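Local coordinates for uncharacterized protein SP1917 (Streptococcus pneumoniae, PDB 3C9P), which is of unknown function but belongs to the DUF2200 family of conserved bacterial proteins and folds as a compact, mainly helical single chain, at residues T38-Y44 and F62-Y68; E72-I76 and K118-H122; Y17-I21 and V34-T38. All blocks are in the same frame, centred on the assembly; numbering follows the deposited sequence. Where two conformers were deposited one is given.

Contact 1: residues T38-Y44 and F62-Y68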
ATOM      1  N   THR A  38      -3.073   0.886  -4.488  1.00 10.69           N
ATOM      2  CA  THR A  38      -1.937  -0.027  -4.588  1.00 11.08           C
ATOM      3  C   THR A  38      -1.356   0.054  -6.013  1.00 11.65           C
ATOM      4  O   THR A  38      -0.138   0.152  -6.189  1.00 12.30           O
ATOM      5  CB  THR A  38      -2.346  -1.475  -4.257  1.00 11.13           C
ATOM      6  OG1 THR A  38      -2.899  -1.511  -2.930  1.00 12.88           O
ATOM      7  CG2 THR A  38      -1.135  -2.421  -4.344  1.00  9.59           C
ATOM      8  N   SER A  39      -2.228  -0.029  -7.005  1.00 10.72           N
ATOM      9  CA  SER A  39      -1.840   0.119  -8.416  1.00 11.28           C
ATOM     10  C   SER A  39      -1.113   1.459  -8.686  1.00 11.81           C
ATOM     11  O   SER A  39      -0.065   1.500  -9.328  1.00 11.26           O
ATOM     12  CB  SER A  39      -3.091   0.037  -9.287  1.00 11.35           C
ATOM     13  OG  SER A  39      -2.753   0.229 -10.662  1.00 12.12           O
ATOM     14  N   TRP A  40      -1.676   2.547  -8.176  1.00 11.86           N
ATOM     15  CA  TRP A  40      -1.065   3.869  -8.313  1.00 12.21           C
ATOM     16  C   TRP A  40       0.358   3.903  -7.751  1.00 11.87           C
ATOM     17  O   TRP A  40       1.293   4.336  -8.421  1.00 11.13           O
ATOM     18  CB  TRP A  40      -1.947   4.919  -7.625  1.00 12.34           C
ATOM     19  CG  TRP A  40      -1.356   6.294  -7.681  1.00 12.90           C
ATOM     20  CD1 TRP A  40      -1.368   7.164  -8.726  1.00 15.02           C
ATOM     21  CD2 TRP A  40      -0.664   6.940  -6.630  1.00 13.42           C
ATOM     22  NE1 TRP A  40      -0.727   8.325  -8.385  1.00 14.26           N
ATOM     23  CE2 TRP A  40      -0.294   8.214  -7.093  1.00 14.20           C
ATOM     24  CE3 TRP A  40      -0.361   6.577  -5.309  1.00 15.07           C
ATOM     25  CZ2 TRP A  40       0.400   9.117  -6.307  1.00 15.25           C
ATOM     26  CZ3 TRP A  40       0.349   7.475  -4.528  1.00 15.08           C
ATOM     27  CH2 TRP A  40       0.693   8.741  -5.021  1.00 14.19           C
ATOM     28  N   LEU A  41       0.519   3.399  -6.536  1.00 10.86           N
ATOM     29  CA  LEU A  41       1.812   3.416  -5.857  1.00 12.19           C
ATOM     30  C   LEU A  41       2.884   2.603  -6.560  1.00 11.98           C
ATOM     31  O   LEU A  41       4.021   3.073  -6.739  1.00 11.38           O
ATOM     32  CB  LEU A  41       1.669   2.894  -4.410  1.00 11.58           C
ATOM     33  CG  LEU A  41       2.979   2.699  -3.662  1.00 12.23           C
ATOM     34  CD1 LEU A  41       3.675   4.074  -3.409  1.00 13.96           C
ATOM     35  CD2 LEU A  41       2.730   1.984  -2.338  1.00 11.48           C
ATOM     36  N   THR A  42       2.523   1.384  -6.946  1.00 11.76           N
ATOM     37  CA  THR A  42       3.504   0.400  -7.389  1.00 11.30           C
ATOM     38  C   THR A  42       3.680   0.317  -8.908  1.00 11.21           C
ATOM     39  O   THR A  42       4.696  -0.178  -9.375  1.00 11.95           O
ATOM     40  CB  THR A  42       3.097  -0.995  -6.894  1.00 11.59           C
ATOM     41  OG1 THR A  42       1.834  -1.303  -7.467  1.00 11.80           O
ATOM     42  CG2 THR A  42       2.990  -1.036  -5.347  1.00 11.20           C
ATOM     43  N   GLY A  43       2.698   0.770  -9.681  1.00 10.95           N
ATOM     44  CA  GLY A  43       2.735   0.593 -11.133  1.00 11.73           C
ATOM     45  C   GLY A  43       2.128  -0.725 -11.620  1.00 12.28           C
ATOM     46  O   GLY A  43       1.963  -0.919 -12.817  1.00 13.07           O
ATOM     47  N   TYR A  44       1.810  -1.642 -10.703  1.00 12.71           N
ATOM     48  CA  TYR A  44       1.050  -2.860 -11.046  1.00 13.26           C
ATOM     49  C   TYR A  44      -0.332  -2.455 -11.554  1.00 14.00           C
ATOM     50  O   TYR A  44      -0.933  -1.527 -10.997  1.00 12.65           O
ATOM     51  CB  TYR A  44       0.807  -3.692  -9.795  1.00 12.73           C
ATOM     52  CG  TYR A  44       1.951  -4.566  -9.339  1.00 13.05           C
ATOM     53  CD1 TYR A  44       2.464  -5.577 -10.149  1.00 12.16           C
ATOM     54  CD2 TYR A  44       2.467  -4.424  -8.051  1.00 13.35           C
ATOM     55  CE1 TYR A  44       3.516  -6.415  -9.681  1.00 11.79           C
ATOM     56  CE2 TYR A  44       3.490  -5.235  -7.585  1.00 11.83           C
ATOM     57  CZ  TYR A  44       4.018  -6.222  -8.406  1.00 13.02           C
ATOM     58  OH  TYR A  44       5.011  -7.036  -7.893  1.00 12.02           O
ATOM     59  N   PHE A  62       6.255  -9.123  -3.586  1.00 12.54           N
ATOM     60  CA  PHE A  62       5.304  -8.227  -4.284  1.00 11.80           C
ATOM     61  C   PHE A  62       5.868  -6.802  -4.444  1.00 12.30           C
ATOM     62  O   PHE A  62       5.907  -6.250  -5.554  1.00 11.17           O
ATOM     63  CB  PHE A  62       3.959  -8.205  -3.545  1.00 11.90           C
ATOM     64  CG  PHE A  62       2.937  -7.294  -4.164  1.00 12.44           C
ATOM     65  CD1 PHE A  62       2.147  -7.728  -5.223  1.00 14.19           C
ATOM     66  CD2 PHE A  62       2.771  -6.010  -3.692  1.00 12.89           C
ATOM     67  CE1 PHE A  62       1.177  -6.879  -5.792  1.00 12.17           C
ATOM     68  CE2 PHE A  62       1.803  -5.145  -4.263  1.00 14.09           C
ATOM     69  CZ  PHE A  62       1.012  -5.601  -5.307  1.00 12.93           C
ATOM     70  N   PHE A  63       6.306  -6.217  -3.332  1.00 11.97           N
ATOM     71  CA  PHE A  63       6.976  -4.915  -3.351  1.00 12.50           C
ATOM     72  C   PHE A  63       8.328  -4.881  -4.055  1.00 12.88           C
ATOM     73  O   PHE A  63       8.623  -3.892  -4.740  1.00 14.48           O
ATOM     74  CB  PHE A  63       7.059  -4.321  -1.935  1.00 12.12           C
ATOM     75  CG  PHE A  63       5.771  -3.757  -1.484  1.00 13.68           C
ATOM     76  CD1 PHE A  63       4.799  -4.569  -0.949  1.00 13.80           C
ATOM     77  CD2 PHE A  63       5.491  -2.406  -1.674  1.00 15.17           C
ATOM     78  CE1 PHE A  63       3.539  -4.035  -0.535  1.00 13.46           C
ATOM     79  CE2 PHE A  63       4.252  -1.872  -1.261  1.00 16.07           C
ATOM     80  CZ  PHE A  63       3.283  -2.697  -0.703  1.00 13.60           C
ATOM     81  N   ARG A  64       9.136  -5.935  -3.913  1.00 12.55           N
ATOM     82  CA  ARG A  64      10.452  -5.955  -4.573  1.00 13.60           C
ATOM     83  C   ARG A  64      10.297  -5.920  -6.081  1.00 13.23           C
ATOM     84  O   ARG A  64      11.158  -5.396  -6.775  1.00 14.70           O
ATOM     85  CB  ARG A  64      11.300  -7.168  -4.180  1.00 14.20           C
ATOM     86  CG  ARG A  64      11.752  -7.180  -2.733  1.00 14.02           C
ATOM     87  CD  ARG A  64      12.571  -8.452  -2.455  1.00 14.05           C
ATOM     88  NE  ARG A  64      12.967  -8.507  -1.040  1.00 15.42           N
ATOM     89  CZ  ARG A  64      12.432  -9.313  -0.125  1.00 17.25           C
ATOM     90  NH1 ARG A  64      11.489 -10.191  -0.458  1.00 15.24           N
ATOM     91  NH2 ARG A  64      12.862  -9.254   1.138  1.00 14.84           N
ATOM     92  N   GLN A  65       9.208  -6.481  -6.575  1.00 12.22           N
ATOM     93  CA  GLN A  65       8.994  -6.615  -8.029  1.00 14.45           C
ATOM     94  C   GLN A  65       8.015  -5.615  -8.656  1.00 13.40           C
ATOM     95  O   GLN A  65       7.612  -5.764  -9.848  1.00 14.34           O
ATOM     96  CB  GLN A  65       8.576  -8.053  -8.335  1.00 14.28           C
ATOM     97  CG  GLN A  65       9.702  -9.050  -8.008  1.00 18.74           C
ATOM     98  CD  GLN A  65       9.258 -10.494  -8.147  1.00 24.88           C
ATOM     99  OE1 GLN A  65       8.398 -10.964  -7.403  1.00 28.29           O
ATOM    100  NE2 GLN A  65       9.838 -11.203  -9.103  1.00 26.64           N
ATOM    101  N   ALA A  66       7.645  -4.599  -7.885  1.00 12.48           N
ATOM    102  CA  ALA A  66       6.756  -3.541  -8.379  1.00 11.85           C
ATOM    103  C   ALA A  66       7.331  -2.976  -9.666  1.00 12.46           C
ATOM    104  O   ALA A  66       8.540  -2.692  -9.755  1.00 12.74           O
ATOM    105  CB  ALA A  66       6.595  -2.439  -7.349  1.00 10.83           C
ATOM    106  N   PRO A  67       6.493  -2.860 -10.702  1.00 12.47           N
ATOM    107  CA  PRO A  67       7.067  -2.427 -11.992  1.00 11.81           C
ATOM    108  C   PRO A  67       7.532  -0.975 -12.070  1.00 11.35           C
ATOM    109  O   PRO A  67       8.468  -0.678 -12.805  1.00 12.52           O
ATOM    110  CB  PRO A  67       5.925  -2.650 -13.003  1.00 12.37           C
ATOM    111  CG  PRO A  67       4.727  -3.002 -12.217  1.00 12.61           C
ATOM    112  CD  PRO A  67       5.054  -3.172 -10.773  1.00 11.71           C
ATOM    113  N   TYR A  68       6.880  -0.061 -11.361  1.00 11.34           N
ATOM    114  CA  TYR A  68       7.181   1.351 -11.553  1.00 11.74           C
ATOM    115  C   TYR A  68       6.650   2.186 -10.398  1.00 11.85           C
ATOM    116  O   TYR A  68       5.506   2.642 -10.431  1.00 11.63           O
ATOM    117  CB  TYR A  68       6.560   1.868 -12.850  1.00 12.72           C
ATOM    118  CG  TYR A  68       7.291   3.055 -13.436  1.00 15.14           C
ATOM    119  CD1 TYR A  68       7.126   4.346 -12.922  1.00 15.78           C
ATOM    120  CD2 TYR A  68       8.165   2.874 -14.513  1.00 15.48           C
ATOM    121  CE1 TYR A  68       7.843   5.422 -13.488  1.00 18.56           C
ATOM    122  CE2 TYR A  68       8.859   3.924 -15.077  1.00 17.72           C
ATOM    123  CZ  TYR A  68       8.704   5.189 -14.559  1.00 17.67           C
ATOM    124  OH  TYR A  68       9.415   6.214 -15.171  1.00 19.85           O
TER
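Gly43, with positive phi, ends helix 31-42 and lets the chain run beside the segment leaving helix 59-64; the CA atoms of Gly43 and Tyr68 are 4.5 Å apart. Tyr68 N donates to Thr42 O at 3.0 Å with an N-H...O angle of 159°. The side-chain centre of the contact is the ring of Tyr44, layered between Phe62 and Pro67. Against Phe62 it forms an offset stack, centroids 4.4 Å apart and planes at 25°, with Tyr44 CE2 over the face of Phe62. CD of Pro67 makes a CH-pi contact with the Tyr44 ring, 3.6 Å from its centroid and nearly on the normal. At the ring's rim, Tyr44 OH donates to Phe62 O (2.6 Å), in the carbonyl plane and on a lone pair, which, with the stack, would restrain the tilt of the phenol. Thr38 CG2 meets the Phe62 ring at its edge, 4.0 Å from Phe62 CZ. Thr42 OG1, held between backbone N and carbonyl carbon (chi1 61°), donates to Thr38 O and accepts from Tyr44 N at 3.3 Å. The arrangement is an ST turn at the C-terminal end of helix 31-42, packed on the end of helix 59-64 through an offset stack and a CH-pi contact.

Contact 2: residues E72-I76 and K118-H122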
ATOM      1  N   GLU A  72       5.433  10.579  -7.107  1.00 13.02           N
ATOM      2  CA  GLU A  72       4.740  11.369  -6.092  1.00 12.24           C
ATOM      3  C   GLU A  72       4.672  10.663  -4.734  1.00 11.81           C
ATOM      4  O   GLU A  72       4.197  11.230  -3.754  1.00 12.43           O
ATOM      5  CB  GLU A  72       3.333  11.721  -6.592  1.00 12.60           C
ATOM      6  CG  GLU A  72       3.324  12.781  -7.717  1.00 15.54           C
ATOM      7  CD  GLU A  72       3.711  12.228  -9.106  1.00 20.73           C
ATOM      8  OE1 GLU A  72       3.833  10.990  -9.286  1.00 21.03           O
ATOM      9  OE2 GLU A  72       3.874  13.044 -10.031  1.00 20.63           O
ATOM     10  N   ARG A  73       5.151   9.422  -4.674  1.00 11.05           N
ATOM     11  CA  ARG A  73       5.078   8.658  -3.428  1.00 11.55           C
ATOM     12  C   ARG A  73       6.011   9.233  -2.358  1.00 11.06           C
ATOM     13  O   ARG A  73       5.834   8.983  -1.172  1.00 12.18           O
ATOM     14  CB  ARG A  73       5.395   7.183  -3.690  1.00 11.35           C
ATOM     15  CG  ARG A  73       6.870   6.898  -3.866  1.00 11.14           C
ATOM     16  CD  ARG A  73       7.125   5.492  -4.395  1.00 10.84           C
ATOM     17  NE  ARG A  73       8.558   5.214  -4.301  1.00 12.32           N
ATOM     18  CZ  ARG A  73       9.490   5.746  -5.082  1.00 12.50           C
ATOM     19  NH1 ARG A  73       9.150   6.579  -6.076  1.00 11.94           N
ATOM     20  NH2 ARG A  73      10.768   5.435  -4.861  1.00 15.18           N
ATOM     21  N   ILE A  74       7.001  10.022  -2.785  1.00 10.50           N
ATOM     22  CA  ILE A  74       7.917  10.691  -1.869  1.00 10.37           C
ATOM     23  C   ILE A  74       7.142  11.705  -0.984  1.00 10.09           C
ATOM     24  O   ILE A  74       7.562  12.032   0.135  1.00  8.92           O
ATOM     25  CB  ILE A  74       9.025  11.411  -2.688  1.00 10.23           C
ATOM     26  CG1 ILE A  74       9.809  10.405  -3.580  1.00 12.59           C
ATOM     27  CG2 ILE A  74       9.951  12.306  -1.828  1.00 12.47           C
ATOM     28  CD1 ILE A  74      10.277   9.130  -2.915  1.00 12.56           C
ATOM     29  N   ALA A  75       6.019  12.200  -1.493  1.00  9.19           N
ATOM     30  CA  ALA A  75       5.166  13.123  -0.725  1.00  9.37           C
ATOM     31  C   ALA A  75       4.285  12.437   0.330  1.00  9.56           C
ATOM     32  O   ALA A  75       3.656  13.136   1.143  1.00  9.66           O
ATOM     33  CB  ALA A  75       4.303  13.972  -1.683  1.00 10.07           C
ATOM     34  N   ILE A  76       4.226  11.097   0.312  1.00 10.62           N
ATOM     35  CA  ILE A  76       3.528  10.333   1.355  1.00 11.80           C
ATOM     36  C   ILE A  76       4.394  10.335   2.629  1.00 12.89           C
ATOM     37  O   ILE A  76       5.225   9.425   2.878  1.00 13.17           O
ATOM     38  CB  ILE A  76       3.169   8.884   0.919  1.00 12.78           C
ATOM     39  CG1 ILE A  76       2.416   8.888  -0.421  1.00  8.97           C
ATOM     40  CG2 ILE A  76       2.321   8.210   2.004  1.00 10.79           C
ATOM     41  CD1 ILE A  76       2.409   7.513  -1.156  1.00 11.79           C
ATOM     42  N   LYS A 118      -4.632  13.999  -3.273  1.00 20.55           N
ATOM     43  CA  LYS A 118      -3.784  14.458  -2.176  1.00 20.71           C
ATOM     44  C   LYS A 118      -2.304  14.461  -2.551  1.00 20.21           C
ATOM     45  O   LYS A 118      -1.556  15.353  -2.146  1.00 19.84           O
ATOM     46  CB  LYS A 118      -4.006  13.568  -0.952  1.00 21.11           C
ATOM     47  CG  LYS A 118      -3.407  14.055   0.344  1.00 21.95           C
ATOM     48  CD  LYS A 118      -3.893  13.163   1.520  1.00 22.82           C
ATOM     49  CE  LYS A 118      -5.247  13.618   2.100  1.00 23.86           C
ATOM     50  NZ  LYS A 118      -5.138  15.002   2.717  1.00 25.33           N
ATOM     51  N   TYR A 119      -1.874  13.456  -3.309  1.00 18.87           N
ATOM     52  CA  TYR A 119      -0.447  13.242  -3.500  1.00 17.74           C
ATOM     53  C   TYR A 119       0.024  13.584  -4.899  1.00 18.23           C
ATOM     54  O   TYR A 119       1.217  13.741  -5.119  1.00 18.06           O
ATOM     55  CB  TYR A 119      -0.047  11.819  -3.101  1.00 17.27           C
ATOM     56  CG  TYR A 119      -0.211  11.562  -1.605  1.00 15.08           C
ATOM     57  CD1 TYR A 119       0.626  12.183  -0.680  1.00 12.89           C
ATOM     58  CD2 TYR A 119      -1.242  10.723  -1.119  1.00 14.00           C
ATOM     59  CE1 TYR A 119       0.461  11.976   0.709  1.00 13.10           C
ATOM     60  CE2 TYR A 119      -1.410  10.501   0.275  1.00 12.02           C
ATOM     61  CZ  TYR A 119      -0.540  11.104   1.169  1.00 14.03           C
ATOM     62  OH  TYR A 119      -0.693  10.903   2.532  1.00 15.78           O
ATOM     63  N   GLU A 120      -0.904  13.697  -5.844  1.00 18.91           N
ATOM     64  CA  GLU A 120      -0.488  14.066  -7.184  0.50 18.81           C
ATOM     65  C   GLU A 120      -0.205  15.569  -7.183  1.00 19.05           C
ATOM     66  O   GLU A 120      -1.000  16.397  -6.739  1.00 20.69           O
ATOM     67  CB  GLU A 120      -1.443  13.545  -8.277  0.50 18.56           C
ATOM     68  CG  GLU A 120      -1.172  12.055  -8.618  0.50 18.04           C
ATOM     69  CD  GLU A 120      -1.967  11.489  -9.815  0.50 19.51           C
ATOM     70  OE1 GLU A 120      -3.148  11.843  -9.998  0.50 17.80           O
ATOM     71  OE2 GLU A 120      -1.407  10.656 -10.571  0.50 20.49           O
ATOM     72  N   LYS A 121       1.008  15.916  -7.578  1.00 16.87           N
ATOM     73  CA  LYS A 121       1.403  17.308  -7.496  1.00 15.54           C
ATOM     74  C   LYS A 121       1.538  17.878  -8.900  1.00 14.93           C
ATOM     75  O   LYS A 121       2.117  17.232  -9.766  1.00 15.29           O
ATOM     76  CB  LYS A 121       2.696  17.451  -6.717  1.00 14.72           C
ATOM     77  CG  LYS A 121       2.636  16.859  -5.307  1.00 13.92           C
ATOM     78  CD  LYS A 121       1.718  17.657  -4.381  1.00 11.38           C
ATOM     79  CE  LYS A 121       1.744  17.017  -2.966  1.00 13.70           C
ATOM     80  NZ  LYS A 121       0.832  17.715  -2.032  1.00 14.12           N
ATOM     81  N   HIS A 122       0.990  19.066  -9.113  1.00 14.03           N
ATOM     82  CA  HIS A 122       1.080  19.749 -10.422  1.00 13.62           C
ATOM     83  C   HIS A 122       1.927  20.997 -10.302  1.00 12.45           C
ATOM     84  O   HIS A 122       1.942  21.618  -9.245  1.00 11.44           O
ATOM     85  CB  HIS A 122      -0.322  20.095 -10.942  1.00 13.66           C
ATOM     86  CG  HIS A 122      -1.234  18.911 -10.968  1.00 15.30           C
ATOM     87  ND1 HIS A 122      -0.955  17.783 -11.710  1.00 19.16           N
ATOM     88  CD2 HIS A 122      -2.399  18.664 -10.326  1.00 17.60           C
ATOM     89  CE1 HIS A 122      -1.908  16.886 -11.519  1.00 18.90           C
ATOM     90  NE2 HIS A 122      -2.798  17.398 -10.685  1.00 19.45           N
TER
HETATM   91  O   HOH W   1       4.449  15.597  -9.626  1.00 21.65           O
HETATM   92  O   HOH W   2       1.079  14.425 -10.239  1.00 26.25           O
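Ile76 and Tyr119 meet at about a right angle, the aliphatic branch pointing at the flat of the ring. Ile76 CG1 stands 3.7 Å from the centroid of the Tyr119 ring and 10° off its normal, which satisfies the criteria for a CH-pi contact. The opposite face of the same ring carries Lys118 CG, so that the phenol is layered between Lys118 of its own helix and Ile76, the residue after the 3-10 segment 72-75. Its rim is met by the backbone: Ala75 O lies near the ring plane, 3.4 Å from Tyr119 CE1. The first torsion of Tyr119, with CG anti to the carbonyl carbon (chi1 -66°), sends the ring across to Ile76, while its hydroxyl is hydrogen-bonded to Trp105 NE1.

Glu72 makes the other half of the contact. Its CB rests 3.3 Å from Tyr119 O, and a bend at chi2 (77°) sets the carboxylate where two waters can link it to Lys121 O. No direct hydrogen bond joins the two segments. Water 1 donates to Glu72 OE2 at 2.6 Å and also to Lys121 O, and water 2 donates to the same two oxygens, the longer of its bonds being 3.1 Å to Glu72 OE2. Ala75 CB adds a loose apolar touch, 4.2 Å from Lys121 CE.

Glu120 OE2 probably accepts from Trp40 NE1 of helix 31-42, whose indole also packs on Glu72, Ile76 and Tyr119. With Leu102 of helix 91-107 touching both Ile76 and Tyr119, the contact ties the loop ahead of strand 79-80 to the end of helix 112-119.

Contact 3: residues Y17-I21 and V34-T38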
ATOM      1  N   TYR A  17      -2.506  -8.726   2.112  1.00 10.90           N
ATOM      2  CA  TYR A  17      -3.271  -7.782   1.316  1.00 11.85           C
ATOM      3  C   TYR A  17      -4.761  -7.851   1.629  1.00 11.70           C
ATOM      4  O   TYR A  17      -5.451  -6.798   1.731  1.00 12.34           O
ATOM      5  CB  TYR A  17      -2.993  -8.021  -0.188  1.00 11.96           C
ATOM      6  CG  TYR A  17      -3.615  -6.991  -1.086  1.00 13.15           C
ATOM      7  CD1 TYR A  17      -3.090  -5.687  -1.155  1.00 13.21           C
ATOM      8  CD2 TYR A  17      -4.718  -7.313  -1.878  1.00 13.88           C
ATOM      9  CE1 TYR A  17      -3.667  -4.727  -1.978  1.00 13.96           C
ATOM     10  CE2 TYR A  17      -5.300  -6.357  -2.724  1.00 14.09           C
ATOM     11  CZ  TYR A  17      -4.766  -5.071  -2.752  1.00 13.56           C
ATOM     12  OH  TYR A  17      -5.325  -4.137  -3.569  1.00 13.00           O
ATOM     13  N   LEU A  18      -5.274  -9.070   1.806  1.00 11.73           N
ATOM     14  CA  LEU A  18      -6.683  -9.233   2.201  1.00 12.18           C
ATOM     15  C   LEU A  18      -7.005  -8.648   3.588  1.00 12.58           C
ATOM     16  O   LEU A  18      -8.109  -8.130   3.825  1.00 12.78           O
ATOM     17  CB  LEU A  18      -7.141 -10.691   2.084  1.00 11.67           C
ATOM     18  CG  LEU A  18      -7.167 -11.248   0.647  1.00 11.97           C
ATOM     19  CD1 LEU A  18      -7.359 -12.758   0.711  1.00 14.13           C
ATOM     20  CD2 LEU A  18      -8.248 -10.608  -0.149  1.00 12.23           C
ATOM     21  N   ALA A  19      -6.036  -8.686   4.496  1.00 13.19           N
ATOM     22  CA  ALA A  19      -6.201  -7.991   5.782  1.00 13.71           C
ATOM     23  C   ALA A  19      -6.292  -6.468   5.635  1.00 14.33           C
ATOM     24  O   ALA A  19      -7.030  -5.832   6.387  1.00 14.25           O
ATOM     25  CB  ALA A  19      -5.061  -8.379   6.751  1.00 14.94           C
ATOM     26  N   LEU A  20      -5.531  -5.876   4.701  1.00 14.80           N
ATOM     27  CA  LEU A  20      -5.665  -4.434   4.384  1.00 15.95           C
ATOM     28  C   LEU A  20      -7.093  -4.114   3.936  1.00 16.24           C
ATOM     29  O   LEU A  20      -7.737  -3.176   4.426  1.00 15.96           O
ATOM     30  CB  LEU A  20      -4.714  -4.006   3.246  1.00 16.53           C
ATOM     31  CG  LEU A  20      -3.196  -3.867   3.374  1.00 17.02           C
ATOM     32  CD1 LEU A  20      -2.641  -3.386   2.046  1.00 17.54           C
ATOM     33  CD2 LEU A  20      -2.794  -2.924   4.498  1.00 19.01           C
ATOM     34  N   ILE A  21      -7.586  -4.918   3.000  1.00 15.99           N
ATOM     35  CA  ILE A  21      -8.962  -4.788   2.511  1.00 16.52           C
ATOM     36  C   ILE A  21      -9.981  -4.916   3.642  1.00 15.87           C
ATOM     37  O   ILE A  21     -10.926  -4.129   3.726  1.00 16.03           O
ATOM     38  CB  ILE A  21      -9.248  -5.799   1.380  1.00 16.28           C
ATOM     39  CG1 ILE A  21      -8.488  -5.365   0.117  1.00 18.01           C
ATOM     40  CG2 ILE A  21     -10.776  -5.889   1.091  1.00 17.57           C
ATOM     41  CD1 ILE A  21      -8.328  -6.418  -0.892  1.00 17.39           C
ATOM     42  N   VAL A  34      -8.722   0.092  -2.469  1.00 11.87           N
ATOM     43  CA  VAL A  34      -7.425  -0.458  -2.086  1.00 11.15           C
ATOM     44  C   VAL A  34      -6.641  -0.866  -3.313  1.00 11.03           C
ATOM     45  O   VAL A  34      -5.444  -0.516  -3.428  1.00 10.44           O
ATOM     46  CB  VAL A  34      -7.539  -1.652  -1.102  1.00 11.22           C
ATOM     47  CG1 VAL A  34      -6.143  -2.212  -0.748  1.00 12.21           C
ATOM     48  CG2 VAL A  34      -8.236  -1.210   0.177  1.00 13.79           C
ATOM     49  N   HIS A  35      -7.284  -1.598  -4.226  1.00 10.59           N
ATOM     50  CA  HIS A  35      -6.614  -1.994  -5.473  1.00 10.91           C
ATOM     51  C   HIS A  35      -6.105  -0.748  -6.216  1.00 11.35           C
ATOM     52  O   HIS A  35      -5.002  -0.760  -6.753  1.00 11.97           O
ATOM     53  CB  HIS A  35      -7.536  -2.736  -6.458  1.00 10.75           C
ATOM     54  CG  HIS A  35      -8.302  -3.881  -5.867  1.00 11.36           C
ATOM     55  ND1 HIS A  35      -7.795  -4.709  -4.883  1.00 13.48           N
ATOM     56  CD2 HIS A  35      -9.531  -4.355  -6.160  1.00 13.10           C
ATOM     57  CE1 HIS A  35      -8.706  -5.613  -4.564  1.00 13.67           C
ATOM     58  NE2 HIS A  35      -9.764  -5.424  -5.330  1.00 12.66           N
ATOM     59  N   GLN A  36      -6.949   0.285  -6.289  1.00 11.50           N
ATOM     60  CA  GLN A  36      -6.639   1.525  -7.013  0.50 11.98           C
ATOM     61  C   GLN A  36      -5.404   2.237  -6.429  1.00 11.77           C
ATOM     62  O   GLN A  36      -4.504   2.625  -7.164  1.00 10.77           O
ATOM     63  CB  GLN A  36      -7.881   2.444  -7.074  0.50 11.94           C
ATOM     64  CG  GLN A  36      -8.971   1.925  -8.079  0.50 12.37           C
ATOM     65  CD  GLN A  36     -10.360   2.560  -7.926  0.50 13.01           C
ATOM     66  OE1 GLN A  36     -10.645   3.287  -6.961  0.50 14.22           O
ATOM     67  NE2 GLN A  36     -11.247   2.260  -8.881  0.50 13.44           N
ATOM     68  N   VAL A  37      -5.352   2.411  -5.109  1.00 11.50           N
ATOM     69  CA  VAL A  37      -4.169   3.094  -4.512  1.00 11.12           C
ATOM     70  C   VAL A  37      -2.905   2.207  -4.566  1.00 11.76           C
ATOM     71  O   VAL A  37      -1.799   2.718  -4.702  1.00 11.68           O
ATOM     72  CB  VAL A  37      -4.393   3.666  -3.049  1.00 11.31           C
ATOM     73  CG1 VAL A  37      -5.637   4.633  -2.995  1.00  9.94           C
ATOM     74  CG2 VAL A  37      -4.522   2.533  -2.011  1.00 10.18           C
ATOM     75  N   THR A  38      -3.073   0.886  -4.488  1.00 10.69           N
ATOM     76  CA  THR A  38      -1.937  -0.027  -4.588  1.00 11.08           C
ATOM     77  C   THR A  38      -1.356   0.054  -6.013  1.00 11.65           C
ATOM     78  O   THR A  38      -0.138   0.152  -6.189  1.00 12.30           O
ATOM     79  CB  THR A  38      -2.346  -1.475  -4.257  1.00 11.13           C
ATOM     80  OG1 THR A  38      -2.899  -1.511  -2.930  1.00 12.88           O
ATOM     81  CG2 THR A  38      -1.135  -2.421  -4.344  1.00  9.59           C
TER
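Tyr17 reaches across from helix 13-26 to three residues of helix 31-42, its hydroxyl sharing a hydrogen bond of 2.9 Å with His35 ND1; either atom could be the donor. CG trans to the backbone N (chi1 -173°) carries the phenol across the interface, where the axes of segments 17-21 and 34-38 approach to 11.3 Å, at 122° between their N-to-C directions. His35 ND1 lies in the plane of the Tyr17 ring, at its edge. The two rings are inclined by only 24°, yet meet rim to rim, with centroids 5.9 Å apart and neither over the other's face. The evidence is therefore for a polar edge contact and not a stack.

The same tyrosine rim also meets Thr38: OG1 approaches in the ring plane, 3.4 Å from Tyr17 CE1. The hydroxyl of Thr38 itself donates to Val34 O at 2.8 Å, from well above the carbonyl plane, so this oxygen receives both OG1 and the helical N-H of Thr38. Val34 comes from the opposite direction to Tyr17 and brings CG1 to 3.7 Å from Tyr17 CE1.

One helical turn later, Ile21 supplies the apolar half. Its CG1 packs 4.0 Å from Val34 CB, and its CD1 extends to the imidazole, 3.8 Å from His35 CE1. The backbones of the two segments come nearest at this Ile21-Val34 pair, judged by their CA atoms.

All five touching residues are buried. Around them, helix 46-52 meets Tyr17 through Val49 and His35 through Val46 and Leu50, while Leu106 and Leu99 of helix 91-107 pack on Val34 and Thr38 respectively.

In the fold
Along the chain the contacts come in series: contact 3 closes first, then contact 1, then contact 2. Contacts 3 and 1 share helix 31-42, and contact 2 packs against it. Contacts 3 and 1 use successive parts of the helix and have Thr38 in common, with centres about 12 Å apart. Contact 2 lies about 16 Å from contact 1, centre to centre, and touches it through Trp40, which packs on Tyr119 and Glu72, and through Leu41 against Arg73. Contacts 2 and 3 do not meet; their centres are about 19 Å apart and their nearest atoms about 7 Å. Helix 31-42 thus connects the N-terminal helix 13-26, the end of helix 59-64 and the C-terminal helix 112-119 within one compact helical chain.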